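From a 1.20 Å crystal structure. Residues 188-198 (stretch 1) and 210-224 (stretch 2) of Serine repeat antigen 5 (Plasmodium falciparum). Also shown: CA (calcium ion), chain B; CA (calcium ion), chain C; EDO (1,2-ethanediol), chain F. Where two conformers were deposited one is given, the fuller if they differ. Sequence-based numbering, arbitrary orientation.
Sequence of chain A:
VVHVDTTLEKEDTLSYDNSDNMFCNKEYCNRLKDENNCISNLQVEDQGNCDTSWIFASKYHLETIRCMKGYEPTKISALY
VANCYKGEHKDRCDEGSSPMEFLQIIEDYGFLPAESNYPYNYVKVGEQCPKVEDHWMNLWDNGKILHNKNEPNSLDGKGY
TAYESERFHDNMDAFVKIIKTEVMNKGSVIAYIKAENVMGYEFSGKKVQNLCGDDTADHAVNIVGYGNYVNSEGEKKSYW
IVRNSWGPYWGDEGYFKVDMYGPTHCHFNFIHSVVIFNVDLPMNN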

ATOM      1  N   SER A 188       2.339  -7.351   0.374  1.00 14.03           N
ATOM      2  CA  SER A 188       2.386  -5.971   0.836  1.00 13.35           C
ATOM      3  C   SER A 188       1.302  -5.794   1.894  1.00 13.24           C
ATOM      4  O   SER A 188       0.383  -6.615   2.010  1.00 13.56           O
ATOM      5  N   VAL A 189       1.386  -4.671   2.609  1.00 12.63           N
ATOM      6  CA  VAL A 189       0.231  -4.078   3.266  1.00 12.69           C
ATOM      7  C   VAL A 189       0.144  -2.622   2.828  1.00 11.38           C
ATOM      8  O   VAL A 189       1.110  -2.040   2.328  1.00 12.59           O
ATOM      9  N   ILE A 190      -1.033  -2.029   3.018  1.00 12.01           N
ATOM     10  CA  ILE A 190      -1.205  -0.587   2.942  1.00 11.53           C
ATOM     11  C   ILE A 190      -0.775  -0.017   4.284  1.00 11.92           C
ATOM     12  O   ILE A 190      -1.119  -0.583   5.328  1.00 12.37           O
ATOM     13  N   ALA A 191      -0.017   1.075   4.276  1.00 11.34           N
ATOM     14  CA  ALA A 191       0.370   1.732   5.520  1.00 11.29           C
ATOM     15  C   ALA A 191       0.078   3.215   5.427  1.00 11.59           C
ATOM     16  O   ALA A 191       0.230   3.814   4.353  1.00 12.81           O
ATOM     17  N   TYR A 192      -0.292   3.829   6.537  1.00 11.64           N
ATOM     18  CA  TYR A 192      -0.557   5.280   6.596  1.00 11.70           C
ATOM     19  C   TYR A 192       0.572   5.961   7.344  1.00 11.10           C
ATOM     20  O   TYR A 192       0.972   5.445   8.340  1.00 12.19           O
ATOM     21  N   ILE A 193       1.071   7.053   6.800  1.00 11.12           N
ATOM     22  CA  ILE A 193       2.071   7.919   7.398  1.00 11.35           C
ATOM     23  C   ILE A 193       1.601   9.364   7.264  1.00 11.01           C
ATOM     24  O   ILE A 193       0.654   9.677   6.547  1.00 11.58           O
ATOM     25  N   LYS A 194       2.286  10.265   7.960  1.00 12.61           N
ATOM     26  CA  LYS A 194       2.106  11.695   7.738  0.66 12.69           C
ATOM     27  C   LYS A 194       3.144  12.127   6.707  1.00 13.05           C
ATOM     28  O   LYS A 194       4.350  11.943   6.918  1.00 13.59           O
ATOM     29  N   ALA A 195       2.672  12.677   5.583  1.00 12.98           N
ATOM     30  CA  ALA A 195       3.560  12.965   4.456  1.00 13.78           C
ATOM     31  C   ALA A 195       4.708  13.879   4.868  1.00 13.38           C
ATOM     32  O   ALA A 195       5.830  13.743   4.356  1.00 14.45           O
ATOM     33  N   GLU A 196       4.441  14.831   5.770  1.00 14.14           N
ATOM     34  CA  GLU A 196       5.503  15.736   6.198  1.00 15.64           C
ATOM     35  C   GLU A 196       6.747  14.975   6.635  1.00 14.74           C
ATOM     36  O   GLU A 196       7.868  15.464   6.464  1.00 15.16           O
ATOM     37  N   ASN A 197       6.563  13.788   7.212  1.00 14.13           N
ATOM     38  CA  ASN A 197       7.654  13.085   7.856  1.00 13.89           C
ATOM     39  C   ASN A 197       8.688  12.578   6.872  1.00 14.01           C
ATOM     40  O   ASN A 197       9.818  12.300   7.289  1.00 16.34           O
ATOM     41  N   VAL A 198       8.346  12.471   5.584  1.00 13.30           N
ATOM     42  CA  VAL A 198       9.288  12.023   4.554  1.00 13.84           C
ATOM     43  C   VAL A 198       9.767  13.162   3.674  1.00 13.62           C
ATOM     44  O   VAL A 198      10.423  12.917   2.652  1.00 14.45           O
ATOM     45  N   ASN A 210      15.187   7.166  10.577  1.00 17.38           N
ATOM     46  CA  ASN A 210      14.886   6.877  11.981  1.00 18.08           C
ATOM     47  C   ASN A 210      14.193   8.088  12.583  1.00 18.18           C
ATOM     48  O   ASN A 210      14.816   9.122  12.803  1.00 20.28           O
ATOM     49  N   LEU A 211      12.909   7.968  12.878  1.00 18.13           N
ATOM     50  CA  LEU A 211      12.165   9.135  13.316  1.00 18.03           C
ATOM     51  C   LEU A 211      10.843   8.702  13.921  1.00 18.07           C
ATOM     52  O   LEU A 211      10.389   7.573  13.736  1.00 17.78           O
ATOM     53  N   CYS A 212      10.236   9.636  14.634  1.00 20.98           N
ATOM     54  CA  CYS A 212       8.911   9.460  15.190  1.00 19.86           C
ATOM     55  C   CYS A 212       7.830   9.808  14.170  1.00 18.70           C
ATOM     56  O   CYS A 212       8.026  10.620  13.271  1.00 19.39           O
ATOM     57  N   GLY A 213       6.665   9.213  14.363  1.00 16.51           N
ATOM     58  CA  GLY A 213       5.458   9.639  13.690  1.00 15.71           C
ATOM     59  C   GLY A 213       4.755  10.741  14.458  1.00 15.57           C
ATOM     60  O   GLY A 213       5.299  11.347  15.391  1.00 18.81           O
ATOM     61  N   ASP A 214       3.527  11.004  14.041  1.00 16.26           N
ATOM     62  CA  ASP A 214       2.672  12.024  14.621  1.00 15.86           C
ATOM     63  C   ASP A 214       1.393  11.369  15.117  1.00 15.37           C
ATOM     64  O   ASP A 214       1.168  10.178  14.929  1.00 15.82           O
ATOM     65  N   ASP A 215       0.523  12.179  15.713  1.00 15.84           N
ATOM     66  CA  ASP A 215      -0.726  11.660  16.244  1.00 16.74           C
ATOM     67  C   ASP A 215      -1.634  11.153  15.133  1.00 14.54           C
ATOM     68  O   ASP A 215      -2.454  10.255  15.358  1.00 16.06           O
ATOM     69  N   THR A 216      -1.495  11.711  13.929  1.00 14.11           N
ATOM     70  CA  THR A 216      -2.341  11.412  12.795  1.00 13.73           C
ATOM     71  C   THR A 216      -1.491  11.089  11.574  1.00 13.16           C
ATOM     72  O   THR A 216      -0.262  11.211  11.582  1.00 13.61           O
ATOM     73  N   ALA A 217      -2.186  10.719  10.496  1.00 13.09           N
ATOM     74  CA  ALA A 217      -1.574  10.407   9.208  1.00 12.84           C
ATOM     75  C   ALA A 217      -2.421  11.012   8.106  1.00 12.25           C
ATOM     76  O   ALA A 217      -3.571  11.394   8.331  1.00 13.86           O
ATOM     77  N   ASP A 218      -1.846  11.073   6.884  1.00 12.54           N
ATOM     78  CA  ASP A 218      -2.545  11.684   5.761  1.00 13.03           C
ATOM     79  C   ASP A 218      -2.096  11.172   4.405  1.00 12.90           C
ATOM     80  O   ASP A 218      -2.582  11.692   3.401  1.00 15.08           O
ATOM     81  N   HIS A 219      -1.263  10.130   4.331  1.00 12.06           N
ATOM     82  CA  HIS A 219      -0.675   9.709   3.069  1.00 11.98           C
ATOM     83  C   HIS A 219      -0.476   8.208   3.141  1.00 11.87           C
ATOM     84  O   HIS A 219       0.099   7.696   4.104  1.00 11.96           O
ATOM     85  N   ALA A 220      -0.969   7.517   2.126  1.00 11.20           N
ATOM     86  CA  ALA A 220      -0.893   6.070   2.061  1.00 11.78           C
ATOM     87  C   ALA A 220       0.308   5.620   1.236  1.00 11.33           C
ATOM     88  O   ALA A 220       0.574   6.163   0.169  1.00 12.85           O
ATOM     89  N   VAL A 221       1.041   4.643   1.775  1.00 11.28           N
ATOM     90  CA  VAL A 221       2.202   4.014   1.170  1.00 10.98           C
ATOM     91  C   VAL A 221       2.021   2.502   1.313  1.00 11.42           C
ATOM     92  O   VAL A 221       0.974   2.042   1.750  1.00 11.40           O
ATOM     93  N   ASN A 222       3.023   1.712   0.911  1.00 11.42           N
ATOM     94  CA  ASN A 222       2.953   0.267   1.119  1.00 11.29           C
ATOM     95  C   ASN A 222       4.216  -0.198   1.817  1.00 11.99           C
ATOM     96  O   ASN A 222       5.323   0.177   1.425  1.00 13.21           O
ATOM     97  N   ILE A 223       4.060  -1.068   2.812  1.00 11.57           N
ATOM     98  CA  ILE A 223       5.195  -1.826   3.325  1.00 11.51           C
ATOM     99  C   ILE A 223       5.326  -3.069   2.468  1.00 12.56           C
ATOM    100  O   ILE A 223       4.347  -3.803   2.271  1.00 13.05           O
ATOM    101  N   VAL A 224       6.519  -3.274   1.912  1.00 12.78           N
ATOM    102  CA  VAL A 224       6.763  -4.318   0.922  1.00 13.71           C
ATOM    103  C   VAL A 224       7.859  -5.285   1.315  1.00 14.07           C
ATOM    104  O   VAL A 224       8.098  -6.252   0.581  1.00 14.77           O
TER

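Side-chain packing between residues 188-198 and 210-224, followed along the second stretch. Leu211 (chi1 p, chi2 t) points toward stretch 1 and sets CD1 3.4 Å from Asn197 O. Cys212 contributes its carbonyl: water 3 donates to Cys212 O (2.8 Å) and also binds the chain B calcium ion. Asp214 (m) points toward stretch 1 and holds that ion through both carboxylate oxygens (OD1 2.6 Å, OD2 2.4 Å from CA); Glu196 OE2 (2.3 Å from CA) and Asn197 OD1 (2.4 Å from CA) join it, so the metal ties the stretches together and lets these oxygens crowd. Asn197 (m) also donates from ND2 to Asp214 OD2 (2.8 Å). Asp215 (t) turns away and binds the chain C calcium ion through O and OD1. Thr216 (p) meets the extended, all-t Lys194 through water 1, which lies 2.7 Å from both Thr216 OG1 and Lys194 NZ. Ala217 CB packs 3.8 Å from Tyr192 CB. Asp218 (p) brings its carboxylate back to stretch 1: OD1 accepts from Ala195 N (2.8 Å), while OD2 accepts from water 2 (2.7 Å), itself the acceptor for Glu196 N. An ethanediol O1 donates to Asp218 O (2.8 Å).

From His219 the antiparallel strands alternate faces. His219 (t) shares one with Ile193, Val221, Ala191, Ile223 and Val189; Ile193 CG1 (chi1 p) meets its ring edge, and Ala195 CB lies 3.8 Å from His219 CB. On the other face, Ala220 CB sits over the Tyr192 ring, 4.1 Å from its centroid, a CH-pi contact. Val221 (m) places CG1 4.0 Å from Ile193 CD1 and CG2 4.1 Å from Ala191 CB. Asn222 (m), on the Tyr192 face, reaches back to donate from ND2 to Val189 O (3.2 Å). Ile223 (m, t) packs CG1 4.0 Å from Ala191 CB and CB 3.8 Å from Val189 CG2.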

ATOM      1  CB  SER A 188       2.104  -4.982  -0.296  1.00 13.30           C
ATOM      2  OG  SER A 188       0.780  -5.155  -0.820  1.00 14.10           O
ATOM      3  CB  VAL A 189       0.277  -4.173   4.807  1.00 13.36           C
ATOM      4  CG1 VAL A 189       0.365  -5.612   5.262  1.00 14.98           C
ATOM      5  CG2 VAL A 189       1.422  -3.324   5.381  1.00 13.97           C
ATOM      6  CB  ILE A 190      -2.676  -0.251   2.645  1.00 11.59           C
ATOM      7  CG1 ILE A 190      -3.171  -0.930   1.366  1.00 13.26           C
ATOM      8  CG2 ILE A 190      -2.852   1.270   2.598  1.00 13.29           C
ATOM      9  CD1 ILE A 190      -4.701  -0.989   1.288  1.00 14.18           C
ATOM     10  CB  ALA A 191       1.857   1.523   5.852  1.00 12.61           C
ATOM     11  CB  TYR A 192      -1.912   5.624   7.216  1.00 11.94           C
ATOM     12  CG  TYR A 192      -2.915   5.950   6.144  1.00 12.59           C
ATOM     13  CD1 TYR A 192      -3.782   4.987   5.663  1.00 15.12           C
ATOM     14  CD2 TYR A 192      -2.920   7.190   5.530  1.00 13.00           C
ATOM     15  CE1 TYR A 192      -4.668   5.267   4.640  1.00 15.92           C
ATOM     16  CE2 TYR A 192      -3.797   7.485   4.501  1.00 13.95           C
ATOM     17  CZ  TYR A 192      -4.680   6.521   4.059  1.00 14.97           C
ATOM     18  OH  TYR A 192      -5.549   6.796   3.047  1.00 17.18           O
ATOM     19  CB  ILE A 193       3.464   7.741   6.748  1.00 12.31           C
ATOM     20  CG1 ILE A 193       3.466   8.164   5.269  1.00 12.36           C
ATOM     21  CG2 ILE A 193       3.913   6.289   6.876  1.00 13.49           C
ATOM     22  CD1 ILE A 193       4.878   8.244   4.677  1.00 14.50           C
ATOM     23  CB  LYS A 194       2.210  12.498   9.037  0.66 13.93           C
ATOM     24  CG  LYS A 194       1.469  13.840   8.950  0.66 17.16           C
ATOM     25  CD  LYS A 194       1.361  14.541  10.291  0.66 18.55           C
ATOM     26  CE  LYS A 194       0.357  15.674  10.249  0.66 20.27           C
ATOM     27  NZ  LYS A 194       0.318  16.375  11.561  0.66 22.90           N
ATOM     28  CB  ALA A 195       2.785  13.600   3.300  1.00 15.28           C
ATOM     29  CB  GLU A 196       5.019  16.647   7.338  1.00 19.80           C
ATOM     30  CG  GLU A 196       4.916  15.962   8.699  1.00 20.90           C
ATOM     31  CD  GLU A 196       4.534  16.883   9.853  1.00 21.24           C
ATOM     32  OE1 GLU A 196       3.801  17.878   9.622  1.00 25.11           O
ATOM     33  OE2 GLU A 196       4.905  16.561  11.006  1.00 19.87           O
ATOM     34  CB  ASN A 197       7.138  11.938   8.715  1.00 13.96           C
ATOM     35  CG  ASN A 197       6.411  12.440   9.944  1.00 14.23           C
ATOM     36  OD1 ASN A 197       6.669  13.557  10.392  1.00 16.09           O
ATOM     37  ND2 ASN A 197       5.510  11.654  10.487  1.00 14.31           N
ATOM     38  CB  VAL A 198       8.736  10.844   3.726  1.00 14.06           C
ATOM     39  CG1 VAL A 198       8.306   9.699   4.629  1.00 15.09           C
ATOM     40  CG2 VAL A 198       7.579  11.265   2.830  1.00 14.77           C
ATOM     41  CB  ASN A 210      16.160   6.537  12.762  1.00 21.73           C
ATOM     42  CG  ASN A 210      15.866   6.046  14.183  1.00 23.97           C
ATOM     43  OD1 ASN A 210      15.090   5.120  14.377  1.00 26.83           O
ATOM     44  ND2 ASN A 210      16.526   6.632  15.167  1.00 28.83           N
ATOM     45  CB  LEU A 211      11.915  10.091  12.150  1.00 19.32           C
ATOM     46  CG  LEU A 211      10.914   9.658  11.071  1.00 18.76           C
ATOM     47  CD1 LEU A 211      10.571  10.884  10.236  1.00 20.64           C
ATOM     48  CD2 LEU A 211      11.447   8.529  10.224  1.00 18.78           C
ATOM     49  CB  CYS A 212       8.719  10.415  16.379  1.00 23.33           C
ATOM     50  SG  CYS A 212       9.937  10.328  17.744  1.00 27.96           S
ATOM     51  CB  ASP A 214       2.378  13.094  13.570  1.00 17.50           C
ATOM     52  CG  ASP A 214       3.632  13.819  13.136  1.00 20.51           C
ATOM     53  OD1 ASP A 214       4.130  14.716  13.846  1.00 23.88           O
ATOM     54  OD2 ASP A 214       4.194  13.483  12.097  1.00 22.75           O
ATOM     55  CB  ASP A 215      -1.400  12.806  16.999  1.00 17.66           C
ATOM     56  CG  ASP A 215      -2.457  12.377  17.978  1.00 19.77           C
ATOM     57  OD1 ASP A 215      -2.644  11.165  18.247  1.00 19.00           O
ATOM     58  OD2 ASP A 215      -3.061  13.329  18.534  1.00 22.67           O
ATOM     59  CB  THR A 216      -3.300  12.565  12.476  1.00 15.32           C
ATOM     60  OG1 THR A 216      -2.558  13.717  12.069  1.00 16.84           O
ATOM     61  CG2 THR A 216      -4.148  12.922  13.686  1.00 17.57           C
ATOM     62  CB  ALA A 217      -1.429   8.894   9.016  1.00 13.91           C
ATOM     63  CB  ASP A 218      -2.429  13.224   5.811  1.00 14.79           C
ATOM     64  CG  ASP A 218      -0.993  13.711   5.668  1.00 14.48           C
ATOM     65  OD1 ASP A 218      -0.102  12.877   5.370  1.00 13.82           O
ATOM     66  OD2 ASP A 218      -0.761  14.927   5.846  1.00 17.58           O
ATOM     67  CB  HIS A 219       0.658  10.463   2.868  1.00 12.42           C
ATOM     68  CG  HIS A 219       1.364  10.105   1.608  1.00 12.83           C
ATOM     69  ND1 HIS A 219       0.905  10.462   0.361  1.00 15.78           N
ATOM     70  CD2 HIS A 219       2.523   9.439   1.413  1.00 14.02           C
ATOM     71  CE1 HIS A 219       1.732   9.980  -0.547  1.00 15.47           C
ATOM     72  NE2 HIS A 219       2.718   9.348   0.063  1.00 13.85           N
ATOM     73  CB  ALA A 220      -2.158   5.481   1.455  1.00 12.57           C
ATOM     74  CB  VAL A 221       3.513   4.506   1.810  1.00 11.52           C
ATOM     75  CG1 VAL A 221       3.721   5.991   1.530  1.00 12.41           C
ATOM     76  CG2 VAL A 221       3.519   4.229   3.313  1.00 12.55           C
ATOM     77  CB  ASN A 222       2.803  -0.492  -0.198  1.00 12.15           C
ATOM     78  CG  ASN A 222       1.532  -0.129  -0.933  1.00 12.09           C
ATOM     79  OD1 ASN A 222       1.537   0.744  -1.805  1.00 13.19           O
ATOM     80  ND2 ASN A 222       0.422  -0.769  -0.555  1.00 12.08           N
ATOM     81  CB  ILE A 223       5.040  -2.158   4.814  1.00 12.05           C
ATOM     82  CG1 ILE A 223       5.030  -0.881   5.651  1.00 12.39           C
ATOM     83  CG2 ILE A 223       6.164  -3.091   5.257  1.00 12.89           C
ATOM     84  CD1 ILE A 223       4.627  -1.106   7.104  1.00 12.92           C
ATOM     85  CB  VAL A 224       7.030  -3.721  -0.476  1.00 13.37           C
ATOM     86  CG1 VAL A 224       5.890  -2.803  -0.876  1.00 14.58           C
ATOM     87  CG2 VAL A 224       8.373  -2.991  -0.550  1.00 15.05           C
TER
HETATM   88 CA    CA B 901       6.110  14.987  12.204  1.00 16.50          CA
HETATM   89 CA    CA C 902      -3.650   9.374  17.172  1.00 17.60          CA
HETATM   90  C1  EDO F 905      -0.620  14.470   1.455  1.00 51.27           C
HETATM   91  O1  EDO F 905      -1.864  13.912   1.888  1.00 50.64           O
HETATM   92  C2  EDO F 905      -0.733  15.983   1.454  1.00 51.89           C
HETATM   93  O2  EDO F 905      -1.843  16.336   0.626  1.00 52.92           O
HETATM   94  O   HOH W   1      -0.638  14.845  13.560  1.00 23.85           O
HETATM   95  O   HOH W   2       1.736  15.963   6.008  1.00 18.37           O
HETATM   96  O   HOH W   3       7.589  13.409  13.322  1.00 20.69           O
HETATM   97  O   HOH W   4      -4.883   8.165  15.537  1.00 17.16           O
HETATM   98  O   HOH W   5      -5.141   8.875  18.921  1.00 22.00           O